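Side-chain contacts in cellulase (Bacteroides salanitronis, PDB 6WQY), which probably cleaves beta-1,4-glucan chains such as cellulose through its family 5 glycoside hydrolase domain, as the broad-specificity endoglucanases of subfamily 4 do: residues A66-G71 against A111-I116; L98-V101 against G106-E109; L130-A135 against N197-V202; G183-R186 against Q192-V195; L319-R324 against L368-E373. All coordinates share one frame; numbering follows the deposited sequence. Where two conformers were deposited one is given.

Contact 1 of 5, residues A66-G71 against A111-I116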
# COMPACT_ATOMS: atom_id res chain seq x y z
N ALA A 66 13.78 -14.57 -1.82
CA ALA A 66 13.41 -14.69 -3.22
C ALA A 66 13.00 -13.34 -3.80
O ALA A 66 13.34 -13.03 -4.95
CB ALA A 66 12.30 -15.72 -3.38
N LEU A 67 12.27 -12.53 -3.03
CA LEU A 67 11.88 -11.20 -3.52
C LEU A 67 13.11 -10.35 -3.82
O LEU A 67 13.18 -9.67 -4.85
CB LEU A 67 11.00 -10.51 -2.49
CG LEU A 67 9.63 -11.14 -2.26
CD1 LEU A 67 8.96 -10.54 -1.05
CD2 LEU A 67 8.74 -10.99 -3.48
N ALA A 68 14.08 -10.36 -2.90
CA ALA A 68 15.30 -9.59 -3.10
C ALA A 68 16.09 -10.13 -4.28
O ALA A 68 16.58 -9.36 -5.11
CB ALA A 68 16.14 -9.61 -1.82
N ASN A 69 16.19 -11.45 -4.39
CA ASN A 69 16.92 -12.03 -5.52
C ASN A 69 16.26 -11.68 -6.85
O ASN A 69 16.96 -11.53 -7.86
CB ASN A 69 17.02 -13.55 -5.37
CG ASN A 69 17.96 -13.96 -4.26
OD1 ASN A 69 18.81 -13.18 -3.82
ND2 ASN A 69 17.83 -15.20 -3.81
N ALA A 70 14.94 -11.56 -6.86
CA ALA A 70 14.20 -11.21 -8.07
C ALA A 70 14.32 -9.74 -8.43
O ALA A 70 13.92 -9.36 -9.54
CB ALA A 70 12.72 -11.57 -7.91
N GLY A 71 14.85 -8.90 -7.54
CA GLY A 71 15.06 -7.51 -7.84
C GLY A 71 14.04 -6.54 -7.28
O GLY A 71 14.09 -5.36 -7.64
N ALA A 111 16.75 -9.58 4.34
CA ALA A 111 16.90 -9.67 2.89
C ALA A 111 17.30 -8.36 2.24
O ALA A 111 17.46 -8.33 1.01
CB ALA A 111 15.62 -10.21 2.27
N GLY A 112 17.49 -7.29 3.01
CA GLY A 112 17.91 -6.03 2.43
C GLY A 112 16.81 -5.27 1.73
O GLY A 112 17.09 -4.52 0.79
N LEU A 113 15.57 -5.46 2.15
CA LEU A 113 14.41 -4.80 1.57
C LEU A 113 13.91 -3.71 2.51
O LEU A 113 14.03 -3.82 3.74
CB LEU A 113 13.31 -5.82 1.33
CG LEU A 113 13.66 -6.96 0.37
CD1 LEU A 113 12.72 -8.13 0.54
CD2 LEU A 113 13.62 -6.45 -1.06
N ASN A 114 13.31 -2.67 1.93
CA ASN A 114 12.50 -1.76 2.73
C ASN A 114 11.17 -2.45 3.04
O ASN A 114 10.77 -3.39 2.35
CB ASN A 114 12.22 -0.46 1.99
CG ASN A 114 13.48 0.25 1.57
OD1 ASN A 114 14.41 0.42 2.35
ND2 ASN A 114 13.49 0.68 0.31
N ALA A 115 10.47 -1.98 4.07
CA ALA A 115 9.22 -2.59 4.50
C ALA A 115 8.23 -1.52 4.93
O ALA A 115 8.62 -0.54 5.57
CB ALA A 115 9.46 -3.54 5.68
N ILE A 116 6.95 -1.74 4.61
CA ILE A 116 5.86 -0.89 5.09
C ILE A 116 4.93 -1.78 5.90
O ILE A 116 4.56 -2.85 5.42
CB ILE A 116 5.07 -0.27 3.92
CG1 ILE A 116 5.97 0.53 2.98
CG2 ILE A 116 3.94 0.61 4.47
CD1 ILE A 116 5.25 1.09 1.77
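Ala68 meets two partners, its methyl pointing from the last full turn of helix 61-70 at the turn that leads into strand 114-118. CB of Ala68 touches CB of Ala111 at 4.2 Å, the Ala111 methyl presenting its side, and it comes closer still to a polar atom, with Ala68 CB 3.4 Å from the carbonyl Ala111 O. Roughly at right angles to this, the CD2 branch of Leu113 lies against the helix, 4.1 Å from both CA and CB of Ala68. The second branch serves the neighbouring residue: Leu113 CD1 reaches CB of Leu67 at 4.2 Å. With CG anti to the carbonyl carbon (chi1 -61°) the Leu113 side chain leans to the helix, and chi2 spreads its two methyls over Ala68 and Leu67. Phe64 and Val75 also touch the Leu113 side chain, so it fills the layer between helix 61-70 and strand 74-77 of the barrel. Gly71 and Gly112 each end a helix with positive phi in a Schellman motif, turning the chain back into the next strand. No hydrogen bond crosses; the segments are held by alanine methyls and the branches of Leu113 against Leu67 and Ala68, a fit of shape and close backbone approach.

Contact 2 of 5, residues L98-V101 against G106-E109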
# COMPACT_ATOMS: atom_id res chain seq x y z
N LEU A 98 1.91 -9.19 17.69
CA LEU A 98 2.90 -8.16 17.41
C LEU A 98 4.27 -8.77 17.12
O LEU A 98 4.99 -8.30 16.23
CB LEU A 98 2.94 -7.18 18.58
CG LEU A 98 3.77 -5.92 18.45
CD1 LEU A 98 3.42 -5.13 17.20
CD2 LEU A 98 3.59 -5.06 19.69
N ASN A 99 4.63 -9.83 17.84
CA ASN A 99 5.86 -10.54 17.54
C ASN A 99 5.85 -11.10 16.12
O ASN A 99 6.87 -11.06 15.42
CB ASN A 99 6.09 -11.66 18.54
CG ASN A 99 7.39 -12.37 18.30
OD1 ASN A 99 8.45 -11.93 18.76
ND2 ASN A 99 7.34 -13.47 17.58
N ARG A 100 4.72 -11.65 15.68
CA ARG A 100 4.65 -12.18 14.32
C ARG A 100 4.87 -11.07 13.29
O ARG A 100 5.58 -11.27 12.29
CB ARG A 100 3.31 -12.87 14.07
CG ARG A 100 3.12 -13.37 12.64
CD ARG A 100 4.21 -14.35 12.23
NE ARG A 100 4.04 -14.81 10.86
CZ ARG A 100 5.02 -15.32 10.12
NH1 ARG A 100 6.25 -15.43 10.60
NH2 ARG A 100 4.76 -15.70 8.88
N VAL A 101 4.26 -9.91 13.50
CA VAL A 101 4.52 -8.78 12.60
C VAL A 101 6.01 -8.47 12.59
O VAL A 101 6.61 -8.24 11.52
CB VAL A 101 3.67 -7.56 13.02
CG1 VAL A 101 4.00 -6.36 12.17
CG2 VAL A 101 2.19 -7.88 12.93
N GLY A 106 11.30 -8.48 10.10
CA GLY A 106 12.67 -8.96 10.16
C GLY A 106 13.10 -9.74 8.95
O GLY A 106 14.27 -9.68 8.56
N TYR A 107 12.18 -10.47 8.32
CA TYR A 107 12.52 -11.15 7.08
C TYR A 107 12.91 -10.13 6.02
O TYR A 107 13.88 -10.31 5.28
CB TYR A 107 11.34 -11.95 6.53
CG TYR A 107 10.77 -13.06 7.38
CD1 TYR A 107 11.52 -13.73 8.33
CD2 TYR A 107 9.44 -13.43 7.21
CE1 TYR A 107 10.95 -14.76 9.09
CE2 TYR A 107 8.88 -14.43 7.95
CZ TYR A 107 9.62 -15.09 8.89
OH TYR A 107 9.01 -16.10 9.63
N ALA A 108 12.14 -9.05 5.92
CA ALA A 108 12.45 -8.00 4.95
C ALA A 108 13.79 -7.36 5.27
O ALA A 108 14.63 -7.17 4.38
CB ALA A 108 11.35 -6.95 4.94
N GLU A 109 14.03 -7.06 6.54
CA GLU A 109 15.26 -6.42 6.95
C GLU A 109 16.45 -7.30 6.58
O GLU A 109 17.43 -6.83 6.00
CB GLU A 109 15.24 -6.18 8.45
CG GLU A 109 16.39 -5.30 8.92
CD GLU A 109 16.36 -5.04 10.41
OE1 GLU A 109 15.60 -5.73 11.13
OE2 GLU A 109 17.11 -4.16 10.87
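Arg100 and Tyr107, two turns apart on helix 95-110, meet through a single hydrogen bond along the outside of the helix. Arg100 NH1 donates to Tyr107 OH at 3.0 Å with an N-H...O angle of 150°, and the hydroxyl lies almost in the guanidinium plane, at its edge. The two flat groups stand steeply to each other, 71° between planes, and the side chains cross at about a right angle. Arg100 gets there by a bend: its CG is anti to the backbone N, and the turn at chi2 (58°) swings the guanidinium along the helix toward the tyrosine. Charge pairing adds to this. NH1 also forms a salt bridge with Glu103, one turn further on, while NH2 is paired with Glu51 and bonded to the carbonyl of Ala59. The guanidinium is thus held by two carboxylates, a carbonyl and a phenol, which should fix its rotation and probably keep it charged. Van der Waals contact is slight, with Arg100 NH1 3.8 Å from Tyr107 CZ. The pair lies on the surface of the helix that links strand 74-77 to strand 114-118 in a beta-alpha-beta unit, and through Glu51 and Ala59 it ties that helix to the chain leading into helix 61-70.

Contact 3 of 5, residues L130-A135 against N197-V202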
# COMPACT_ATOMS: atom_id res chain seq x y z
N LEU A 130 -12.70 1.04 13.10
CA LEU A 130 -12.16 2.18 12.37
C LEU A 130 -13.27 2.61 11.43
O LEU A 130 -13.36 2.14 10.29
CB LEU A 130 -10.87 1.73 11.69
CG LEU A 130 -10.03 2.76 10.96
CD1 LEU A 130 -9.69 3.97 11.79
CD2 LEU A 130 -8.77 2.07 10.48
N ASP A 131 -14.15 3.50 11.92
CA ASP A 131 -15.49 3.73 11.36
C ASP A 131 -15.70 5.19 11.00
O ASP A 131 -16.17 5.99 11.81
CB ASP A 131 -16.49 3.26 12.44
CG ASP A 131 -17.94 3.50 12.07
OD1 ASP A 131 -18.26 3.91 10.94
OD2 ASP A 131 -18.80 3.31 12.99
N ILE A 132 -15.36 5.54 9.75
CA ILE A 132 -15.44 6.92 9.29
C ILE A 132 -16.88 7.40 9.21
O ILE A 132 -17.16 8.58 9.45
CB ILE A 132 -14.71 7.07 7.94
CG1 ILE A 132 -14.60 8.53 7.50
CG2 ILE A 132 -15.41 6.26 6.85
CD1 ILE A 132 -13.60 9.35 8.29
N LYS A 133 -17.82 6.52 8.86
CA LYS A 133 -19.19 6.97 8.67
C LYS A 133 -19.74 7.56 9.96
O LYS A 133 -20.27 8.68 9.97
CB LYS A 133 -20.07 5.82 8.19
CG LYS A 133 -21.46 6.32 7.76
CD LYS A 133 -22.34 5.23 7.14
CE LYS A 133 -22.73 4.17 8.15
NZ LYS A 133 -23.57 3.08 7.56
N ASP A 134 -19.61 6.82 11.06
CA ASP A 134 -20.14 7.29 12.34
C ASP A 134 -19.21 8.28 13.02
O ASP A 134 -19.70 9.15 13.75
CB ASP A 134 -20.43 6.09 13.24
CG ASP A 134 -21.49 5.18 12.67
OD1 ASP A 134 -22.58 5.68 12.31
OD2 ASP A 134 -21.22 3.96 12.55
N ALA A 135 -17.91 8.21 12.79
CA ALA A 135 -17.02 9.21 13.36
C ALA A 135 -17.35 10.59 12.83
O ALA A 135 -17.21 11.59 13.56
CB ALA A 135 -15.57 8.89 13.04
N ASN A 197 -8.44 13.32 7.47
CA ASN A 197 -7.26 14.14 7.65
C ASN A 197 -6.89 14.28 9.13
O ASN A 197 -5.70 14.27 9.48
CB ASN A 197 -7.45 15.51 7.00
CG ASN A 197 -7.37 15.45 5.48
OD1 ASN A 197 -6.53 14.75 4.91
ND2 ASN A 197 -8.23 16.20 4.80
N GLU A 198 -7.89 14.38 10.01
CA GLU A 198 -7.64 14.42 11.44
C GLU A 198 -7.01 13.12 11.92
O GLU A 198 -6.09 13.13 12.76
CB GLU A 198 -8.95 14.65 12.22
CG GLU A 198 -9.59 16.00 12.03
CD GLU A 198 -10.99 16.14 12.64
OE1 GLU A 198 -11.44 15.26 13.43
OE2 GLU A 198 -11.66 17.16 12.34
N TRP A 199 -7.51 11.98 11.43
CA TRP A 199 -6.95 10.69 11.84
C TRP A 199 -5.49 10.56 11.44
O TRP A 199 -4.67 10.06 12.21
CB TRP A 199 -7.75 9.56 11.20
CG TRP A 199 -9.14 9.36 11.73
CD1 TRP A 199 -9.75 10.02 12.75
CD2 TRP A 199 -10.08 8.41 11.24
NE1 TRP A 199 -11.02 9.52 12.93
CE2 TRP A 199 -11.25 8.53 12.00
CE3 TRP A 199 -10.03 7.46 10.23
CZ2 TRP A 199 -12.37 7.73 11.78
CZ3 TRP A 199 -11.14 6.67 10.00
CH2 TRP A 199 -12.28 6.80 10.78
N ASN A 200 -5.15 11.01 10.22
CA ASN A 200 -3.76 10.95 9.81
C ASN A 200 -2.89 11.80 10.73
O ASN A 200 -1.75 11.41 11.05
CB ASN A 200 -3.60 11.37 8.36
CG ASN A 200 -4.01 10.28 7.38
OD1 ASN A 200 -3.97 9.09 7.70
ND2 ASN A 200 -4.38 10.69 6.17
N GLN A 201 -3.40 12.95 11.16
CA GLN A 201 -2.64 13.79 12.09
C GLN A 201 -2.44 13.09 13.43
O GLN A 201 -1.36 13.17 14.03
CB GLN A 201 -3.35 15.13 12.29
CG GLN A 201 -2.54 16.12 13.13
CD GLN A 201 -1.33 16.61 12.37
OE1 GLN A 201 -1.47 17.37 11.41
NE2 GLN A 201 -0.15 16.17 12.76
N VAL A 202 -3.48 12.41 13.93
CA VAL A 202 -3.37 11.65 15.17
C VAL A 202 -2.28 10.59 15.07
O VAL A 202 -1.48 10.41 16.00
CB VAL A 202 -4.73 11.04 15.54
CG1 VAL A 202 -4.58 9.98 16.63
CG2 VAL A 202 -5.71 12.13 15.98
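Trp199, on helix 191-209, contributes by far the most buried surface, its six-membered ring inserted between Leu130 and Ile132. Leu130 comes over one face: its CD1 sits 4.0 Å from the ring centroid, a CH-pi contact, and touches Trp199 CZ3 at 3.5 Å. The torsion chi1 of -174° sets CG of Leu130 opposite its backbone N and carries this branch over the indole, the two side chains sliding past each other in opposite directions. In the conformer described, Ile132 CD1 lies over the opposite face, also 4.0 Å from the centroid and 20° off the ring normal; with a second conformer deposited, this CH-pi contact is less certain. Its backbone helps, since Ile132 N lies 3.5 Å from CH2 of Trp199. At the rim, near the ring plane, Ala135 CB meets Trp199 CZ2 at 3.6 Å. The indole NE1 is bonded to Asn142 of helix 139-159, so the ring's polar edge is satisfied while its benzo end is buried. Asp131 caps helix 132-135, its OD1 accepting from Asp134 N and also bonded to Ser126. With an alanine in place of Trp199, Leu130 and Ile132 would probably lose the surface that separates them, and Asn142 its N-H donor. The contact is essentially apolar, a flat aromatic between aliphatic carbons, less surely so on the Ile132 face, joining helix 132-135 to helix 191-209 through dispersion and CH-pi forces.

Contact 4 of 5, residues G183-R186 against Q192-V195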
# COMPACT_ATOMS: atom_id res chain seq x y z
N GLY A 183 -20.47 7.72 -1.60
CA GLY A 183 -21.42 7.77 -0.51
C GLY A 183 -21.60 9.16 0.04
O GLY A 183 -21.59 10.16 -0.71
N ASP A 184 -21.77 9.26 1.36
CA ASP A 184 -22.02 10.55 1.98
C ASP A 184 -20.79 11.45 1.94
O ASP A 184 -20.93 12.66 2.14
CB ASP A 184 -22.52 10.36 3.41
CG ASP A 184 -23.94 9.85 3.49
OD1 ASP A 184 -24.60 9.71 2.44
OD2 ASP A 184 -24.41 9.60 4.62
N ASN A 185 -19.62 10.90 1.63
CA ASN A 185 -18.44 11.74 1.45
C ASN A 185 -18.65 12.77 0.35
O ASN A 185 -18.01 13.83 0.38
CB ASN A 185 -17.22 10.88 1.11
CG ASN A 185 -17.43 10.04 -0.12
OD1 ASN A 185 -18.23 9.10 -0.12
ND2 ASN A 185 -16.71 10.36 -1.20
N ARG A 186 -19.51 12.48 -0.63
CA ARG A 186 -19.71 13.39 -1.74
C ARG A 186 -20.68 14.51 -1.41
O ARG A 186 -20.68 15.53 -2.10
CB ARG A 186 -20.32 12.64 -2.93
CG ARG A 186 -19.48 11.49 -3.44
CD ARG A 186 -18.75 11.89 -4.69
NE ARG A 186 -17.73 10.91 -5.03
CZ ARG A 186 -16.68 11.16 -5.80
NH1 ARG A 186 -16.50 12.37 -6.31
NH2 ARG A 186 -15.79 10.20 -6.05
N GLN A 192 -16.45 13.91 6.24
CA GLN A 192 -15.67 12.68 6.22
C GLN A 192 -14.24 12.94 5.76
O GLN A 192 -13.30 12.36 6.32
CB GLN A 192 -16.33 11.62 5.34
CG GLN A 192 -17.56 10.99 5.95
CD GLN A 192 -18.11 9.90 5.06
OE1 GLN A 192 -17.39 9.37 4.20
NE2 GLN A 192 -19.36 9.54 5.23
N TYR A 193 -14.04 13.77 4.72
CA TYR A 193 -12.67 14.04 4.30
C TYR A 193 -11.87 14.68 5.43
O TYR A 193 -10.68 14.37 5.63
CB TYR A 193 -12.63 14.96 3.08
CG TYR A 193 -13.34 14.41 1.86
CD1 TYR A 193 -13.20 13.09 1.48
CD2 TYR A 193 -14.16 15.22 1.09
CE1 TYR A 193 -13.87 12.60 0.37
CE2 TYR A 193 -14.83 14.75 -0.01
CZ TYR A 193 -14.68 13.42 -0.38
OH TYR A 193 -15.34 12.88 -1.46
N ALA A 194 -12.50 15.59 6.17
CA ALA A 194 -11.82 16.27 7.26
C ALA A 194 -11.48 15.29 8.38
O ALA A 194 -10.40 15.36 8.96
CB ALA A 194 -12.69 17.40 7.80
N VAL A 195 -12.39 14.37 8.69
CA VAL A 195 -12.12 13.38 9.73
C VAL A 195 -10.93 12.51 9.36
O VAL A 195 -10.05 12.26 10.20
CB VAL A 195 -13.38 12.55 10.02
CG1 VAL A 195 -13.04 11.36 10.90
CG2 VAL A 195 -14.45 13.41 10.66
O HOH W 1 -16.52 14.31 3.09
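The backbones come close at Asn185 and Gln192, whose CA atoms lie 5.6 Å apart, where the loop after strand 167-170 folds against the first turns of helix 191-209. Asn185 has the largest share of the contact. Asn185 ND2 donates to the hydroxyl of Tyr193, with ND2 and OH 2.9 Å apart, an angle of 159° and the hydroxyl close to the amide plane. Amide and ring planes stand 76° apart, so the amide does not stack on the phenol. The other end of the same amide folds back on its own loop: Asn185 OD1 accepts from Gly183 N at 3.0 Å. A chi1 of 57° tucks CG between the backbone N and the carbonyl carbon, which helps bring the amide to both partners. ND2 also reaches Gly181 O, so three bonds should fix the rotation of this amide. A water strengthens the join, donating to Asn185 O and accepting from Tyr193 N, while resting over one face of the Tyr193 ring near its rim. Alongside, the extended Gln192 brings OE1 to within 3.4 Å of Asn185 CB and NE2 to within 3.7 Å of Asp184 CB. These are packing approaches, for its amide is bonded to Tyr224 through OE1 and to Asp177 through NE2. Tyr193 stacks edge-to-face with Tyr224, and Leu230 of helix 228-234 covers Asn185 and the tyrosine. The loop is thereby pinned to the start of helix 191-209, with helix 228-234 next to it and helix 132-135 touching Gln192.

Contact 5 of 5, residues L319-R324 against L368-E373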
# COMPACT_ATOMS: atom_id res chain seq x y z
N LEU A 319 -2.21 -14.83 -25.94
CA LEU A 319 -2.49 -13.51 -26.49
C LEU A 319 -2.93 -12.55 -25.40
O LEU A 319 -2.44 -11.41 -25.31
CB LEU A 319 -3.57 -13.62 -27.56
CG LEU A 319 -4.03 -12.30 -28.16
CD1 LEU A 319 -2.87 -11.55 -28.79
CD2 LEU A 319 -5.12 -12.56 -29.18
N SER A 320 -3.86 -12.98 -24.55
CA SER A 320 -4.32 -12.13 -23.46
C SER A 320 -3.18 -11.76 -22.52
O SER A 320 -3.10 -10.62 -22.05
CB SER A 320 -5.44 -12.83 -22.70
OG SER A 320 -6.52 -13.15 -23.57
N GLU A 321 -2.29 -12.72 -22.22
CA GLU A 321 -1.21 -12.43 -21.27
C GLU A 321 -0.28 -11.34 -21.80
O GLU A 321 0.27 -10.56 -21.02
CB GLU A 321 -0.46 -13.72 -20.94
CG GLU A 321 0.56 -13.58 -19.80
CD GLU A 321 -0.06 -13.36 -18.42
OE1 GLU A 321 -1.26 -13.02 -18.31
OE2 GLU A 321 0.68 -13.49 -17.42
N SER A 322 -0.10 -11.27 -23.12
CA SER A 322 0.71 -10.19 -23.69
C SER A 322 0.19 -8.83 -23.24
O SER A 322 0.96 -7.94 -22.89
CB SER A 322 0.69 -10.27 -25.21
OG SER A 322 1.02 -11.57 -25.66
N PHE A 323 -1.14 -8.65 -23.26
CA PHE A 323 -1.73 -7.39 -22.85
C PHE A 323 -1.51 -7.11 -21.38
O PHE A 323 -1.33 -5.95 -20.99
CB PHE A 323 -3.22 -7.39 -23.18
CG PHE A 323 -3.52 -7.27 -24.64
CD1 PHE A 323 -3.60 -6.02 -25.25
CD2 PHE A 323 -3.69 -8.39 -25.42
CE1 PHE A 323 -3.86 -5.90 -26.58
CE2 PHE A 323 -3.96 -8.27 -26.77
CZ PHE A 323 -4.04 -7.02 -27.34
N ARG A 324 -1.54 -8.15 -20.53
CA ARG A 324 -1.28 -7.96 -19.11
C ARG A 324 0.14 -7.45 -18.87
O ARG A 324 0.36 -6.54 -18.07
CB ARG A 324 -1.49 -9.28 -18.36
CG ARG A 324 -1.15 -9.18 -16.89
CD ARG A 324 -0.57 -10.44 -16.33
NE ARG A 324 -0.42 -10.39 -14.89
CZ ARG A 324 0.12 -11.37 -14.17
NH1 ARG A 324 0.59 -12.46 -14.75
NH2 ARG A 324 0.20 -11.25 -12.85
N LEU A 368 5.88 -18.57 -9.58
CA LEU A 368 4.79 -19.33 -10.17
C LEU A 368 4.57 -18.94 -11.62
O LEU A 368 4.61 -17.76 -11.97
CB LEU A 368 3.49 -19.09 -9.39
CG LEU A 368 3.56 -19.45 -7.90
CD1 LEU A 368 2.22 -19.17 -7.22
CD2 LEU A 368 3.96 -20.89 -7.71
N ASN A 369 4.31 -19.94 -12.47
CA ASN A 369 3.94 -19.71 -13.87
C ASN A 369 4.98 -18.80 -14.52
O ASN A 369 6.18 -19.07 -14.39
CB ASN A 369 2.50 -19.23 -13.91
CG ASN A 369 1.55 -20.20 -13.25
OD1 ASN A 369 1.76 -21.41 -13.30
ND2 ASN A 369 0.51 -19.69 -12.62
N ASN A 370 4.56 -17.75 -15.23
CA ASN A 370 5.45 -16.85 -15.95
C ASN A 370 5.84 -15.63 -15.12
O ASN A 370 6.08 -14.55 -15.69
CB ASN A 370 4.79 -16.41 -17.26
CG ASN A 370 3.53 -15.61 -17.03
OD1 ASN A 370 2.79 -15.87 -16.07
ND2 ASN A 370 3.27 -14.62 -17.87
N ALA A 371 5.92 -15.77 -13.81
CA ALA A 371 6.24 -14.63 -12.97
C ALA A 371 7.53 -13.95 -13.38
O ALA A 371 7.64 -12.73 -13.28
CB ALA A 371 6.33 -15.05 -11.50
N GLN A 372 8.54 -14.71 -13.81
CA GLN A 372 9.81 -14.09 -14.18
C GLN A 372 9.60 -13.03 -15.25
O GLN A 372 10.19 -11.93 -15.19
CB GLN A 372 10.80 -15.14 -14.67
CG GLN A 372 12.17 -14.56 -15.01
CD GLN A 372 12.91 -14.08 -13.78
OE1 GLN A 372 13.33 -14.89 -12.95
NE2 GLN A 372 13.06 -12.77 -13.64
N GLU A 373 8.77 -13.33 -16.25
CA GLU A 373 8.55 -12.39 -17.34
C GLU A 373 7.79 -11.16 -16.86
O GLU A 373 8.06 -10.04 -17.32
CB GLU A 373 7.78 -13.10 -18.46
CG GLU A 373 8.62 -14.08 -19.28
CD GLU A 373 9.07 -15.34 -18.53
OE1 GLU A 373 8.33 -15.82 -17.65
OE2 GLU A 373 10.17 -15.86 -18.83
O HOH W 2 2.13 -14.57 -13.78
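Glu321 OE2 is gripped by donors from both segments. Asn370 ND2 reaches Glu321 OE2 across the contact at 2.9 Å, with an N-H...O angle of 162°, along the anti lone pair of the oxygen and nearly in the plane of its own amide. From its own helix, Arg324 NH1 meets Glu321 OE2 on the syn side at 2.9 Å, a salt bridge in which the carboxylate lies at the edge of the guanidinium, in its plane. His314 ND1 is a further partner of OE2, and OE1 is bonded to Arg315 N. Glu321 and Asn370 come from opposite directions, their flat groups turned 44° to each other. For Asn370 a chi1 of 63° places CG between the backbone N and the carbonyl carbon and aims the amide at helix 318-337. Asn370 OD1 is 3.5 Å from Glu321 OE2, two acceptors side by side, but a water donates to Asn370 OD1 at 2.7 Å and accepts from Arg324 NH1, closing a ring of polar groups. A leucine in place of Glu321 would probably leave Arg324 without its carboxylate mate and Asn370 ND2 without its acceptor. Asn370 stands at the N-cap position of helix 371-383, within the type II' turn from Leu368 to Ala371. The contact is therefore polar and charge-centred: one buried carboxylate, probably ionised and stabilised by Arg324, links helix 318-337 to the start of the C-terminal helix.

All five sit around the closed eight-stranded parallel barrel. Contact 1 and contact 2 are neighbours: Leu113 N probably bonds Ala108 O, and Ala115 packs on Ala108 where helix 95-110 runs into strand 114-118. Contacts 3 and 4 share helix 191-209 and touch through Ile132 and Val195, on the side of the chain's centre away from contact 1. Contact 5 touches none, though its nearest atoms come within about 5 Å of contact 1; its centre is about 40 Å from that of contact 3. Chemistry varies with place: contact 3 is buried and aromatic-aliphatic, contact 1 partly buried methyl packing, contact 2 a polar surface pair, contact 4 a partly buried, hydrated amide-phenol join, contact 5 a buried charged network.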